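Local coordinates for solute-binding protein (Thermoactinomyces vulgaris, PDB 2ZYO) that binds maltodextrins such as maltotetraose, as well as cyclodextrins, and probably hands them on to a membrane transporter for sugar uptake, at residues A[122-127]-A[298-303]; A[23-28]-A[282-287]; A[75-80]-A[294-299]. All coordinates share one frame; numbering follows the deposited sequence.

All three contacts are buried and lie together on one side of the chain's centre. Contacts 1 and 3 rest on the same helix, 293-302: contact 1 sets it against strand 120-136, contact 3 against strand 77-81. Contact 2 leaves the helix out and joins strands 20-25 and 278-287 across the strand between them. The chemistry divides accordingly. Beneath the helix the touching groups are mainly aliphatic or thioether, whereas contact 2 combines an indole with a valine methyl, a backbone carbonyl and a carboxylate. Lys126, on segment 122-127, links the two settings by forming a salt bridge to Glu25 and a cation-pi contact with Trp284, both of contact 2.

Contact 1: residues A[122-127]-A[298-303]; sequences YGLPKA and ELMQFL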
loop_
_atom_site.group_PDB
_atom_site.type_symbol
_atom_site.label_atom_id
_atom_site.label_comp_id
_atom_site.label_asym_id
_atom_site.label_seq_id
_atom_site.Cartn_x
_atom_site.Cartn_y
_atom_site.Cartn_z
ATOM N N TYR A 122 8.718 -11.432 9.120
ATOM C CA TYR A 122 8.534 -12.337 7.982
ATOM C C TYR A 122 9.211 -11.922 6.679
ATOM O O TYR A 122 9.184 -12.666 5.697
ATOM C CB TYR A 122 7.045 -12.628 7.768
ATOM C CG TYR A 122 6.522 -13.530 8.848
ATOM C CD1 TYR A 122 6.613 -14.915 8.721
ATOM C CD2 TYR A 122 5.986 -13.003 10.022
ATOM C CE1 TYR A 122 6.158 -15.754 9.726
ATOM C CE2 TYR A 122 5.530 -13.834 11.035
ATOM C CZ TYR A 122 5.621 -15.205 10.879
ATOM O OH TYR A 122 5.170 -16.031 11.880
ATOM N N GLY A 123 9.834 -10.751 6.664
ATOM C CA GLY A 123 10.536 -10.336 5.459
ATOM C C GLY A 123 11.252 -9.010 5.528
ATOM O O GLY A 123 11.229 -8.325 6.552
ATOM N N LEU A 124 11.899 -8.677 4.415
ATOM C CA LEU A 124 12.573 -7.401 4.234
ATOM C C LEU A 124 11.930 -6.669 3.058
ATOM O O LEU A 124 11.549 -7.304 2.069
ATOM C CB LEU A 124 14.080 -7.606 4.027
ATOM C CG LEU A 124 14.848 -8.232 5.201
ATOM C CD1 LEU A 124 16.311 -8.432 4.837
ATOM C CD2 LEU A 124 14.718 -7.411 6.486
ATOM N N PRO A 125 11.778 -5.338 3.172
ATOM C CA PRO A 125 10.978 -4.610 2.190
ATOM C C PRO A 125 11.713 -4.210 0.915
ATOM O O PRO A 125 12.925 -3.968 0.938
ATOM C CB PRO A 125 10.553 -3.362 2.960
ATOM C CG PRO A 125 11.690 -3.104 3.891
ATOM C CD PRO A 125 12.302 -4.446 4.224
ATOM N N LYS A 126 10.955 -4.137 -0.177
ATOM C CA LYS A 126 11.455 -3.728 -1.485
ATOM C C LYS A 126 10.856 -2.388 -1.895
ATOM O O LYS A 126 11.529 -1.561 -2.510
ATOM C CB LYS A 126 11.075 -4.760 -2.550
ATOM C CG LYS A 126 11.549 -6.181 -2.278
ATOM C CD LYS A 126 10.678 -7.216 -2.998
ATOM C CE LYS A 126 10.863 -7.173 -4.512
ATOM N NZ LYS A 126 10.106 -8.276 -5.178
ATOM N N ALA A 127 9.582 -2.194 -1.559
ATOM C CA ALA A 127 8.820 -1.045 -2.039
ATOM C C ALA A 127 7.772 -0.590 -1.034
ATOM O O ALA A 127 7.231 -1.401 -0.276
ATOM C CB ALA A 127 8.162 -1.374 -3.373
ATOM N N GLU A 298 20.137 -14.946 3.597
ATOM C CA GLU A 298 21.303 -14.227 3.091
ATOM C C GLU A 298 21.030 -13.651 1.700
ATOM O O GLU A 298 21.397 -12.513 1.416
ATOM C CB GLU A 298 22.549 -15.117 3.098
ATOM C CG GLU A 298 23.056 -15.389 4.508
ATOM C CD GLU A 298 24.157 -16.429 4.583
ATOM O OE1 GLU A 298 24.350 -17.189 3.610
ATOM O OE2 GLU A 298 24.821 -16.490 5.642
ATOM N N LEU A 299 20.372 -14.434 0.844
ATOM C CA LEU A 299 19.949 -13.934 -0.464
ATOM C C LEU A 299 18.970 -12.768 -0.309
ATOM O O LEU A 299 19.091 -11.752 -0.995
ATOM C CB LEU A 299 19.336 -15.058 -1.312
ATOM C CG LEU A 299 18.646 -14.684 -2.632
ATOM C CD1 LEU A 299 19.595 -14.021 -3.633
ATOM C CD2 LEU A 299 18.007 -15.915 -3.239
ATOM N N MET A 300 18.009 -12.916 0.600
ATOM C CA MET A 300 17.019 -11.871 0.849
ATOM C C MET A 300 17.676 -10.546 1.230
ATOM O O MET A 300 17.256 -9.483 0.772
ATOM C CB MET A 300 16.042 -12.298 1.942
ATOM C CG MET A 300 14.899 -11.314 2.135
ATOM S SD MET A 300 13.875 -11.640 3.577
ATOM C CE MET A 300 13.025 -13.136 3.071
ATOM N N GLN A 301 18.696 -10.620 2.082
ATOM C CA GLN A 301 19.459 -9.436 2.472
ATOM C C GLN A 301 20.221 -8.855 1.283
ATOM O O GLN A 301 20.277 -7.636 1.109
ATOM C CB GLN A 301 20.424 -9.762 3.612
ATOM C CG GLN A 301 19.742 -10.008 4.939
ATOM C CD GLN A 301 20.687 -10.568 5.977
ATOM O OE1 GLN A 301 21.411 -9.824 6.636
ATOM N NE2 GLN A 301 20.676 -11.886 6.135
ATOM N N PHE A 302 20.796 -9.731 0.464
ATOM C CA PHE A 302 21.539 -9.302 -0.718
ATOM C C PHE A 302 20.635 -8.542 -1.690
ATOM O O PHE A 302 21.055 -7.559 -2.301
ATOM C CB PHE A 302 22.203 -10.499 -1.409
ATOM C CG PHE A 302 23.176 -10.113 -2.482
ATOM C CD1 PHE A 302 24.517 -9.893 -2.180
ATOM C CD2 PHE A 302 22.753 -9.967 -3.800
ATOM C CE1 PHE A 302 25.422 -9.527 -3.177
ATOM C CE2 PHE A 302 23.652 -9.599 -4.801
ATOM C CZ PHE A 302 24.985 -9.382 -4.486
ATOM N N LEU A 303 19.386 -8.993 -1.806
ATOM C CA LEU A 303 18.418 -8.384 -2.719
ATOM C C LEU A 303 17.830 -7.074 -2.194
ATOM O O LEU A 303 17.168 -6.354 -2.939
ATOM C CB LEU A 303 17.279 -9.362 -3.030
ATOM C CG LEU A 303 17.608 -10.678 -3.744
ATOM C CD1 LEU A 303 16.372 -11.557 -3.810
ATOM C CD2 LEU A 303 18.174 -10.440 -5.142
#
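Met300 reaches Leu124 with its CG anti to the backbone N (chi1 -174°) and chi2 also extended, so the side chain runs straight out from the helix before bending at chi3 (-70°) to turn CE aside. Leu124 comes to meet it with CG anti to its carbonyl carbon, which sends the isobutyl branch from the strand toward the helix. The two side chains cross obliquely, and the thioether sulfur does the touching. Met300 SD lies 3.9 Å from Leu124 CG and 3.7 Å from Leu124 N. The same sulfur is 4.0 Å from Gly123 CA and therefore sits over the backbone as well as beside the leucine. Farther out, Leu124 CD1 meets the aliphatic part of Gln301 at CG, 3.8 Å away. The amide of Gln301 is occupied within its own helix, where NE2 donates to Thr297 O, so only the methylene part of this side chain serves the contact. Strand 123-127 and helix 298-302 run at 23° to one another, with axes 9.0 Å apart, as alpha/beta layers; no hydrogen bond crosses, and side chains of the helix pack on the strand's backbone and on Leu124. Where the strand passes Lys282, Lys126 and Ala127 both face that residue in a classic beta bulge. Strand 278-287 flanks the contact: Leu124 shares backbone hydrogen bonding with Trp284, which Met300 also touches. Strand 77-81 adds Leu77 against Met300, while helix 30-47 packs on segment 298-303, Phe43 against Leu299 and Phe302, Trp39 against Leu303.

Contact 2: residues A[23-28]-A[282-287]; sequences VWENAD and KGWYLS
This is a buried side-chain contact between two strands that are not direct neighbours, in an alpha/beta lobe of the kind found in periplasmic-binding-protein relatives: strands 23-25 and 282-287 run roughly antiparallel (148°) with axes 9.4 Å apart, and strand 77-81 lies between them. Trp284 bridges the gap with the six-membered end of its indole. Val23 CG1, anti to the backbone N (chi1 172°), comes obliquely to the ring, 3.4 Å from Trp284 CH2. At the ring edge, in its plane, Trp24 O stands 3.3 Å from Trp284 CZ3, a geometry consistent with a C-H...O contact. Glu25 brings OE1 to 3.4 Å from Trp284 CH2, its carboxylate plane turned 52° from the ring. That oxygen is firmly engaged, in a salt bridge with Lys126 NZ and a hydrogen bond with Thr36 OG1. The other, Glu25 OE2, takes the backbone N of Asn26 at 2.7 Å on its anti lone pair, which fixes the rotation of the carboxylate. Lys126 also makes a cation-pi contact with Trp284, and the paired charges probably favour an ionised Glu25 in this buried setting. Beyond the strand, Asn26 OD1 accepts from Asp28 N in an Asx turn. Around the contact, strand 50-55 pairs with strand 20-25, helix 30-47 places Thr36 against Val23 and Trp284, and Thr79 of strand 77-81 touches both Glu25 and Trp284.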
loop_
_atom_site.group_PDB
_atom_site.type_symbol
_atom_site.label_atom_id
_atom_site.label_comp_id
_atom_site.label_asym_id
_atom_site.label_seq_id
_atom_site.Cartn_x
_atom_site.Cartn_y
_atom_site.Cartn_z
ATOM N N VAL A 23 13.532 -18.041 -6.649
ATOM C CA VAL A 23 12.883 -16.775 -6.339
ATOM C C VAL A 23 11.733 -16.579 -7.322
ATOM O O VAL A 23 11.921 -16.746 -8.525
ATOM C CB VAL A 23 13.885 -15.598 -6.465
ATOM C CG1 VAL A 23 13.189 -14.261 -6.342
ATOM C CG2 VAL A 23 14.991 -15.711 -5.416
ATOM N N TRP A 24 10.547 -16.249 -6.813
ATOM C CA TRP A 24 9.421 -15.879 -7.675
ATOM C C TRP A 24 9.271 -14.365 -7.711
ATOM O O TRP A 24 9.203 -13.717 -6.665
ATOM C CB TRP A 24 8.109 -16.508 -7.203
ATOM C CG TRP A 24 8.020 -18.000 -7.353
ATOM C CD1 TRP A 24 8.854 -18.812 -8.065
ATOM C CD2 TRP A 24 7.013 -18.848 -6.795
ATOM N NE1 TRP A 24 8.442 -20.121 -7.964
ATOM C CE2 TRP A 24 7.309 -20.169 -7.196
ATOM C CE3 TRP A 24 5.891 -18.620 -5.986
ATOM C CZ2 TRP A 24 6.523 -21.261 -6.816
ATOM C CZ3 TRP A 24 5.109 -19.707 -5.609
ATOM C CH2 TRP A 24 5.432 -21.010 -6.022
ATOM N N GLU A 25 9.218 -13.810 -8.918
ATOM C CA GLU A 25 9.090 -12.369 -9.104
ATOM C C GLU A 25 7.985 -12.037 -10.108
ATOM O O GLU A 25 7.689 -12.833 -11.004
ATOM C CB GLU A 25 10.432 -11.763 -9.541
ATOM C CG GLU A 25 10.447 -10.238 -9.721
ATOM C CD GLU A 25 10.066 -9.477 -8.461
ATOM O OE1 GLU A 25 10.978 -8.972 -7.778
ATOM O OE2 GLU A 25 8.859 -9.385 -8.148
ATOM N N ASN A 26 7.393 -10.856 -9.936
ATOM C CA ASN A 26 6.294 -10.351 -10.767
ATOM C C ASN A 26 6.424 -10.678 -12.252
ATOM O O ASN A 26 7.439 -10.374 -12.877
ATOM C CB ASN A 26 6.156 -8.836 -10.578
ATOM C CG ASN A 26 4.879 -8.280 -11.185
ATOM O OD1 ASN A 26 4.021 -9.025 -11.659
ATOM N ND2 ASN A 26 4.745 -6.960 -11.162
ATOM N N ALA A 27 5.376 -11.290 -12.800
ATOM C CA ALA A 27 5.373 -11.744 -14.190
ATOM C C ALA A 27 4.901 -10.680 -15.181
ATOM O O ALA A 27 5.282 -10.717 -16.352
ATOM C CB ALA A 27 4.530 -13.003 -14.329
ATOM N N ASP A 28 4.080 -9.740 -14.712
ATOM C CA ASP A 28 3.467 -8.731 -15.587
ATOM C C ASP A 28 4.334 -7.499 -15.831
ATOM O O ASP A 28 4.171 -6.801 -16.840
ATOM C CB ASP A 28 2.080 -8.316 -15.070
ATOM C CG ASP A 28 2.124 -7.640 -13.706
ATOM O OD1 ASP A 28 2.844 -6.629 -13.540
ATOM O OD2 ASP A 28 1.408 -8.114 -12.795
ATOM N N LYS A 282 5.649 -3.967 -0.252
ATOM C CA LYS A 282 5.970 -5.197 -0.967
ATOM C C LYS A 282 7.327 -5.677 -0.477
ATOM O O LYS A 282 8.327 -4.978 -0.630
ATOM C CB LYS A 282 6.006 -4.967 -2.482
ATOM C CG LYS A 282 4.645 -4.692 -3.112
ATOM C CD LYS A 282 4.666 -4.848 -4.631
ATOM C CE LYS A 282 5.613 -3.872 -5.312
ATOM N NZ LYS A 282 5.636 -4.048 -6.794
ATOM N N GLY A 283 7.358 -6.861 0.126
ATOM C CA GLY A 283 8.606 -7.416 0.634
ATOM C C GLY A 283 8.934 -8.784 0.072
ATOM O O GLY A 283 8.134 -9.377 -0.656
ATOM N N TRP A 284 10.130 -9.268 0.404
ATOM C CA TRP A 284 10.515 -10.653 0.159
ATOM C C TRP A 284 10.188 -11.460 1.401
ATOM O O TRP A 284 10.529 -11.048 2.516
ATOM C CB TRP A 284 12.018 -10.769 -0.105
ATOM C CG TRP A 284 12.477 -10.276 -1.439
ATOM C CD1 TRP A 284 13.339 -9.244 -1.678
ATOM C CD2 TRP A 284 12.115 -10.804 -2.721
ATOM N NE1 TRP A 284 13.532 -9.090 -3.031
ATOM C CE2 TRP A 284 12.790 -10.032 -3.694
ATOM C CE3 TRP A 284 11.277 -11.846 -3.142
ATOM C CZ2 TRP A 284 12.660 -10.275 -5.066
ATOM C CZ3 TRP A 284 11.144 -12.085 -4.508
ATOM C CH2 TRP A 284 11.831 -11.300 -5.453
ATOM N N TYR A 285 9.539 -12.606 1.207
ATOM C CA TYR A 285 9.196 -13.508 2.309
ATOM C C TYR A 285 9.863 -14.860 2.111
ATOM O O TYR A 285 10.270 -15.202 1.001
ATOM C CB TYR A 285 7.674 -13.658 2.446
ATOM C CG TYR A 285 6.938 -12.348 2.290
ATOM C CD1 TYR A 285 7.253 -11.255 3.095
ATOM C CD2 TYR A 285 5.946 -12.196 1.326
ATOM C CE1 TYR A 285 6.597 -10.041 2.944
ATOM C CE2 TYR A 285 5.276 -10.982 1.171
ATOM C CZ TYR A 285 5.611 -9.913 1.982
ATOM O OH TYR A 285 4.963 -8.711 1.839
ATOM N N LEU A 286 9.986 -15.614 3.198
ATOM C CA LEU A 286 10.659 -16.906 3.185
ATOM C C LEU A 286 9.644 -18.035 3.304
ATOM O O LEU A 286 8.943 -18.145 4.314
ATOM C CB LEU A 286 11.677 -16.975 4.330
ATOM C CG LEU A 286 12.504 -18.248 4.537
ATOM C CD1 LEU A 286 13.298 -18.618 3.295
ATOM C CD2 LEU A 286 13.425 -18.080 5.739
ATOM N N SER A 287 9.575 -18.868 2.269
ATOM C CA SER A 287 8.652 -19.996 2.255
ATOM C C SER A 287 8.923 -20.936 3.419
ATOM O O SER A 287 10.077 -21.253 3.714
ATOM C CB SER A 287 8.769 -20.769 0.942
ATOM O OG SER A 287 8.075 -22.004 1.014
#

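Contact 3: residues A[75-80]-A[294-299]; sequences ADLVTW and KYATEL
Leu77, Ala296 and Leu299 account for most of the surface buried here, with Leu77 contributing the largest share. Its CG is anti to the carbonyl carbon (chi1 -59°), which carries the two methyls from the start of strand 77-80 into the side of helix 294-299, one to each of the helix residues. Leu77 CD2 settles over the backbone of Ala296, 3.6 Å from Ala296 O and 4.0 Å from Ala296 CB. The other methyl, Leu77 CD1, meets Leu299 CD2 at 3.8 Å, branch against branch. With CG anti to the backbone N (chi1 171°), Leu299 brings CG and CD2 alike to Leu77 CD1. The small side chain of Ala296 lets the loop come near: the CA atoms of Asp76 and Ala296 are 6.4 Å apart, and their CB atoms are 4.1 Å apart. Only the methylene of Asp76 takes part in that touch. Its carboxylate is held by Ser290 OG at OD1 and by Val22 N at OD2, so the buried acid is satisfied beside the apolar patch. Leu303 gives Leu77 further apolar company, and Leu286 of strand 278-287 packs on Ala296. Such helix-on-sheet packing fits the alpha/beta lobes of the periplasmic-binding-protein family. With no hydrogen bond crossing between the segments, strand and helix are joined here by van der Waals and hydrophobic contact, while directional bonds come from the Asp76 carboxylate and from backbone pairing of Leu77 with strand 20-25.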
loop_
_atom_site.group_PDB
_atom_site.type_symbol
_atom_site.label_atom_id
_atom_site.label_comp_id
_atom_site.label_asym_id
_atom_site.label_seq_id
_atom_site.Cartn_x
_atom_site.Cartn_y
_atom_site.Cartn_z
ATOM N N ALA A 75 9.158 -21.896 -4.424
ATOM C CA ALA A 75 10.268 -20.953 -4.312
ATOM C C ALA A 75 10.778 -20.865 -2.882
ATOM O O ALA A 75 10.043 -21.130 -1.934
ATOM C CB ALA A 75 9.835 -19.583 -4.781
ATOM N N ASP A 76 12.041 -20.484 -2.731
ATOM C CA ASP A 76 12.581 -20.178 -1.414
ATOM C C ASP A 76 12.139 -18.785 -0.985
ATOM O O ASP A 76 11.732 -18.578 0.163
ATOM C CB ASP A 76 14.103 -20.296 -1.419
ATOM C CG ASP A 76 14.567 -21.706 -1.717
ATOM O OD1 ASP A 76 14.473 -22.563 -0.816
ATOM O OD2 ASP A 76 15.015 -21.961 -2.854
ATOM N N LEU A 77 12.207 -17.839 -1.919
ATOM C CA LEU A 77 11.761 -16.474 -1.665
ATOM C C LEU A 77 10.567 -16.126 -2.541
ATOM O O LEU A 77 10.564 -16.398 -3.742
ATOM C CB LEU A 77 12.898 -15.469 -1.893
ATOM C CG LEU A 77 14.184 -15.597 -1.065
ATOM C CD1 LEU A 77 15.091 -14.413 -1.349
ATOM C CD2 LEU A 77 13.904 -15.705 0.432
ATOM N N VAL A 78 9.554 -15.533 -1.914
ATOM C CA VAL A 78 8.328 -15.119 -2.591
ATOM C C VAL A 78 8.024 -13.662 -2.250
ATOM O O VAL A 78 8.646 -13.086 -1.353
ATOM C CB VAL A 78 7.124 -16.017 -2.201
ATOM C CG1 VAL A 78 7.310 -17.435 -2.744
ATOM C CG2 VAL A 78 6.929 -16.040 -0.685
ATOM N N THR A 79 7.074 -13.068 -2.966
ATOM C CA THR A 79 6.743 -11.661 -2.776
ATOM C C THR A 79 5.289 -11.339 -3.120
ATOM O O THR A 79 4.753 -11.837 -4.109
ATOM C CB THR A 79 7.721 -10.733 -3.559
ATOM O OG1 THR A 79 7.396 -9.360 -3.315
ATOM C CG2 THR A 79 7.692 -11.012 -5.057
ATOM N N TRP A 80 4.666 -10.521 -2.271
ATOM C CA TRP A 80 3.319 -9.980 -2.494
ATOM C C TRP A 80 3.062 -8.809 -1.540
ATOM O O TRP A 80 3.774 -8.661 -0.545
ATOM C CB TRP A 80 2.231 -11.059 -2.357
ATOM C CG TRP A 80 2.253 -11.864 -1.088
ATOM C CD1 TRP A 80 1.833 -11.463 0.150
ATOM C CD2 TRP A 80 2.679 -13.225 -0.945
ATOM N NE1 TRP A 80 1.986 -12.486 1.058
ATOM C CE2 TRP A 80 2.509 -13.577 0.413
ATOM C CE3 TRP A 80 3.208 -14.174 -1.828
ATOM C CZ2 TRP A 80 2.838 -14.844 0.907
ATOM C CZ3 TRP A 80 3.529 -15.435 -1.339
ATOM C CH2 TRP A 80 3.346 -15.757 0.017
ATOM N N LYS A 294 18.577 -20.324 6.139
ATOM C CA LYS A 294 19.718 -19.444 6.421
ATOM C C LYS A 294 20.326 -18.847 5.153
ATOM O O LYS A 294 20.568 -17.642 5.085
ATOM C CB LYS A 294 20.784 -20.159 7.254
ATOM C CG LYS A 294 20.320 -20.523 8.656
ATOM C CD LYS A 294 21.424 -21.208 9.442
ATOM C CE LYS A 294 20.954 -21.580 10.839
ATOM N NZ LYS A 294 22.008 -22.309 11.604
ATOM N N TYR A 295 20.571 -19.691 4.153
ATOM C CA TYR A 295 21.094 -19.221 2.873
ATOM C C TYR A 295 20.090 -18.337 2.130
ATOM O O TYR A 295 20.473 -17.325 1.541
ATOM C CB TYR A 295 21.520 -20.395 1.990
ATOM C CG TYR A 295 22.921 -20.902 2.257
ATOM C CD1 TYR A 295 23.145 -21.965 3.137
ATOM C CD2 TYR A 295 24.021 -20.331 1.616
ATOM C CE1 TYR A 295 24.436 -22.441 3.373
ATOM C CE2 TYR A 295 25.312 -20.800 1.847
ATOM C CZ TYR A 295 25.510 -21.852 2.725
ATOM O OH TYR A 295 26.788 -22.313 2.946
ATOM N N ALA A 296 18.812 -18.715 2.166
ATOM C CA ALA A 296 17.767 -17.916 1.519
ATOM C C ALA A 296 17.635 -16.537 2.157
ATOM O O ALA A 296 17.363 -15.558 1.465
ATOM C CB ALA A 296 16.432 -18.647 1.538
ATOM N N THR A 297 17.841 -16.466 3.472
ATOM C CA THR A 297 17.788 -15.197 4.200
ATOM C C THR A 297 18.992 -14.316 3.858
ATOM O O THR A 297 18.880 -13.090 3.825
ATOM C CB THR A 297 17.664 -15.422 5.723
ATOM O OG1 THR A 297 16.481 -16.184 5.988
ATOM C CG2 THR A 297 17.575 -14.101 6.477
ATOM N N GLU A 298 20.137 -14.946 3.597
ATOM C CA GLU A 298 21.303 -14.227 3.091
ATOM C C GLU A 298 21.030 -13.651 1.700
ATOM O O GLU A 298 21.397 -12.513 1.416
ATOM C CB GLU A 298 22.549 -15.117 3.098
ATOM C CG GLU A 298 23.056 -15.389 4.508
ATOM C CD GLU A 298 24.157 -16.429 4.583
ATOM O OE1 GLU A 298 24.350 -17.189 3.610
ATOM O OE2 GLU A 298 24.821 -16.490 5.642
ATOM N N LEU A 299 20.372 -14.434 0.844
ATOM C CA LEU A 299 19.949 -13.934 -0.464
ATOM C C LEU A 299 18.970 -12.768 -0.309
ATOM O O LEU A 299 19.091 -11.752 -0.995
ATOM C CB LEU A 299 19.336 -15.058 -1.312
ATOM C CG LEU A 299 18.646 -14.684 -2.632
ATOM C CD1 LEU A 299 19.595 -14.021 -3.633
ATOM C CD2 LEU A 299 18.007 -15.915 -3.239
#